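Local coordinates for acyl-coenzyme A oxidase 1 (Yarrowia lipolytica, PDB 5Y9D), which uses FAD and molecular oxygen to turn saturated acyl-CoA into trans-2-enoyl-CoA, releasing hydrogen peroxide, in peroxisomal fatty acid beta-oxidation, at residues A[380-383]-A[384-388]. Residues are numbered along the deposited sequence; the frame is centred on the assembly and turned at random.
Sequences KTWI and ETTDR
One face of the Trp382 indole carries the methyl of Thr386, one helical turn later. CG2 of Thr386 sits over the six-membered ring, a CH-pi contact close to the ring normal. The Thr386 hydroxyl stands over the same face, its OG1 3.9 Å from Trp382 NE1. The ring reaches this place because CG of Trp382 is anti to its backbone N (chi1 159°), which lays the indole alongside the following turn. Its side chain also touches Ile309 and Arg310 of helix 306-334. The hydroxyl of Thr386 turns back to the helix and donates to Trp382 O at 3.1 Å. The Thr386 backbone N donates to the same oxygen, also at 3.1 Å. The two donors come from opposite faces of the carbonyl plane, so one oxygen is gripped twice by one residue. Without the indole, as with an alanine here, the Thr386 methyl is likely to lose its aromatic partner and a gap to open toward helix 306-334. Around this pair runs ordinary alpha-helical bonding. Thr385 N reaches Thr381 O at 2.7 Å, and Glu384 N reaches Lys380 O at 3.1 Å. The bond from Asp387 N to Ile383 O is weak. On another side, Glu384 lies beside Thr381 and points the same way, its OE2 3.8 Å from Thr381 CG2. Its OE1 is 3.6 Å from Arg388 NH1, a long salt bridge; the oxygen lies well out of the guanidinium plane, so the bridge rests on charge alone. Thr381 and Thr385 pack on Leu413 of helix 400-437. Within the C-alpha1 domain, helix 355-391 thus touches both helices, with the Trp382 side chain about 9 Å from that of Glu464, the probable proton acceptor. Bonding its hydroxyl four residues back fixes the Thr386 rotation and turns its methyl onto the indole.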
ATOM      1  N   LYS A 380      12.757 -26.591  -2.069  1.00 50.99           N
ATOM      2  CA  LYS A 380      13.318 -27.950  -2.015  1.00 52.67           C
ATOM      3  C   LYS A 380      12.240 -28.971  -2.363  1.00 47.96           C
ATOM      4  O   LYS A 380      12.520 -29.950  -3.032  1.00 44.45           O
ATOM      5  CB  LYS A 380      13.905 -28.265  -0.622  1.00 55.22           C
ATOM      6  CG  LYS A 380      14.991 -29.336  -0.622  1.00 59.69           C
ATOM      7  CD  LYS A 380      16.342 -28.779  -1.101  1.00 67.25           C
ATOM      8  CE  LYS A 380      17.391 -29.864  -1.414  1.00 66.98           C
ATOM      9  NZ  LYS A 380      18.558 -29.383  -2.223  1.00 62.52           N
ATOM     10  N   THR A 381      11.004 -28.718  -1.929  1.00 46.93           N
ATOM     11  CA  THR A 381       9.894 -29.639  -2.185  1.00 46.02           C
ATOM     12  C   THR A 381       9.364 -29.541  -3.618  1.00 47.68           C
ATOM     13  O   THR A 381       9.148 -30.568  -4.243  1.00 46.96           O
ATOM     14  CB  THR A 381       8.762 -29.472  -1.170  1.00 42.34           C
ATOM     15  OG1 THR A 381       9.296 -29.607   0.153  1.00 39.42           O
ATOM     16  CG2 THR A 381       7.710 -30.510  -1.383  1.00 41.02           C
ATOM     17  N   TRP A 382       9.199 -28.332  -4.158  1.00 49.46           N
ATOM     18  CA  TRP A 382       8.803 -28.197  -5.568  1.00 51.47           C
ATOM     19  C   TRP A 382       9.787 -28.919  -6.502  1.00 54.07           C
ATOM     20  O   TRP A 382       9.365 -29.615  -7.430  1.00 58.18           O
ATOM     21  CB  TRP A 382       8.690 -26.735  -6.030  1.00 52.75           C
ATOM     22  CG  TRP A 382       8.785 -26.650  -7.527  1.00 53.40           C
ATOM     23  CD1 TRP A 382       9.927 -26.497  -8.292  1.00 54.91           C
ATOM     24  CD2 TRP A 382       7.714 -26.801  -8.439  1.00 56.10           C
ATOM     25  NE1 TRP A 382       9.616 -26.530  -9.628  1.00 56.44           N
ATOM     26  CE2 TRP A 382       8.262 -26.713  -9.750  1.00 59.17           C
ATOM     27  CE3 TRP A 382       6.342 -27.002  -8.285  1.00 57.28           C
ATOM     28  CZ2 TRP A 382       7.477 -26.810 -10.893  1.00 62.99           C
ATOM     29  CZ3 TRP A 382       5.555 -27.096  -9.423  1.00 68.50           C
ATOM     30  CH2 TRP A 382       6.125 -26.997 -10.717  1.00 70.29           C
ATOM     31  N   ILE A 383      11.085 -28.730  -6.282  1.00 50.75           N
ATOM     32  CA  ILE A 383      12.072 -29.282  -7.188  1.00 52.58           C
ATOM     33  C   ILE A 383      12.109 -30.801  -7.051  1.00 61.07           C
ATOM     34  O   ILE A 383      12.232 -31.516  -8.058  1.00 57.72           O
ATOM     35  CB  ILE A 383      13.471 -28.661  -6.980  1.00 52.10           C
ATOM     36  CG1 ILE A 383      13.436 -27.197  -7.433  1.00 49.59           C
ATOM     37  CG2 ILE A 383      14.536 -29.450  -7.750  1.00 50.68           C
ATOM     38  CD1 ILE A 383      14.781 -26.591  -7.756  1.00 49.51           C
ATOM     39  N   GLU A 384      11.987 -31.281  -5.813  1.00 67.21           N
ATOM     40  CA  GLU A 384      11.911 -32.717  -5.543  1.00 71.98           C
ATOM     41  C   GLU A 384      10.630 -33.320  -6.122  1.00 71.34           C
ATOM     42  O   GLU A 384      10.661 -34.352  -6.790  1.00 76.85           O
ATOM     43  CB  GLU A 384      11.985 -32.986  -4.030  1.00 75.82           C
ATOM     44  CG  GLU A 384      11.558 -34.389  -3.584  1.00 79.79           C
ATOM     45  CD  GLU A 384      10.073 -34.509  -3.234  1.00 82.94           C
ATOM     46  OE1 GLU A 384       9.461 -35.555  -3.568  1.00 78.72           O
ATOM     47  OE2 GLU A 384       9.515 -33.566  -2.621  1.00 87.03           O
ATOM     48  N   THR A 385       9.504 -32.675  -5.863  1.00 69.94           N
ATOM     49  CA  THR A 385       8.225 -33.264  -6.201  1.00 69.36           C
ATOM     50  C   THR A 385       8.016 -33.385  -7.718  1.00 68.85           C
ATOM     51  O   THR A 385       7.455 -34.376  -8.171  1.00 71.54           O
ATOM     52  CB  THR A 385       7.059 -32.496  -5.554  1.00 69.39           C
ATOM     53  OG1 THR A 385       5.971 -33.396  -5.311  1.00 74.04           O
ATOM     54  CG2 THR A 385       6.586 -31.335  -6.450  1.00 69.77           C
ATOM     55  N   THR A 386       8.466 -32.398  -8.492  1.00 68.74           N
ATOM     56  CA  THR A 386       8.236 -32.402  -9.946  1.00 71.49           C
ATOM     57  C   THR A 386       9.265 -33.249 -10.744  1.00 76.90           C
ATOM     58  O   THR A 386       9.027 -33.557 -11.917  1.00 77.68           O
ATOM     59  CB  THR A 386       8.153 -30.971 -10.535  1.00 67.25           C
ATOM     60  OG1 THR A 386       9.430 -30.337 -10.437  1.00 68.47           O
ATOM     61  CG2 THR A 386       7.091 -30.127  -9.815  1.00 62.52           C
ATOM     62  N   ASP A 387      10.396 -33.605 -10.124  1.00 78.09           N
ATOM     63  CA  ASP A 387      11.263 -34.679 -10.639  1.00 76.16           C
ATOM     64  C   ASP A 387      10.421 -35.951 -10.690  1.00 70.85           C
ATOM     65  O   ASP A 387      10.326 -36.596 -11.731  1.00 66.90           O
ATOM     66  CB  ASP A 387      12.470 -34.947  -9.713  1.00 81.94           C
ATOM     67  CG  ASP A 387      13.531 -33.847  -9.755  1.00 84.53           C
ATOM     68  OD1 ASP A 387      13.437 -32.930 -10.609  1.00 89.17           O
ATOM     69  OD2 ASP A 387      14.470 -33.914  -8.921  1.00 74.61           O
ATOM     70  N   ARG A 388       9.825 -36.281  -9.539  1.00 64.56           N
ATOM     71  CA  ARG A 388       9.011 -37.485  -9.347  1.00 66.96           C
ATOM     72  C   ARG A 388       7.818 -37.559 -10.290  1.00 62.69           C
ATOM     73  O   ARG A 388       7.614 -38.579 -10.959  1.00 53.79           O
ATOM     74  CB  ARG A 388       8.492 -37.563  -7.902  1.00 73.29           C
ATOM     75  CG  ARG A 388       9.493 -38.115  -6.897  1.00 78.56           C
ATOM     76  CD  ARG A 388       8.833 -38.397  -5.557  1.00 81.89           C
ATOM     77  NE  ARG A 388       9.615 -39.341  -4.766  1.00 95.44           N
ATOM     78  CZ  ARG A 388       9.438 -39.587  -3.464  1.00106.63           C
ATOM     79  NH1 ARG A 388       8.497 -38.955  -2.758  1.00109.17           N
ATOM     80  NH2 ARG A 388      10.219 -40.480  -2.857  1.00102.31           N
TER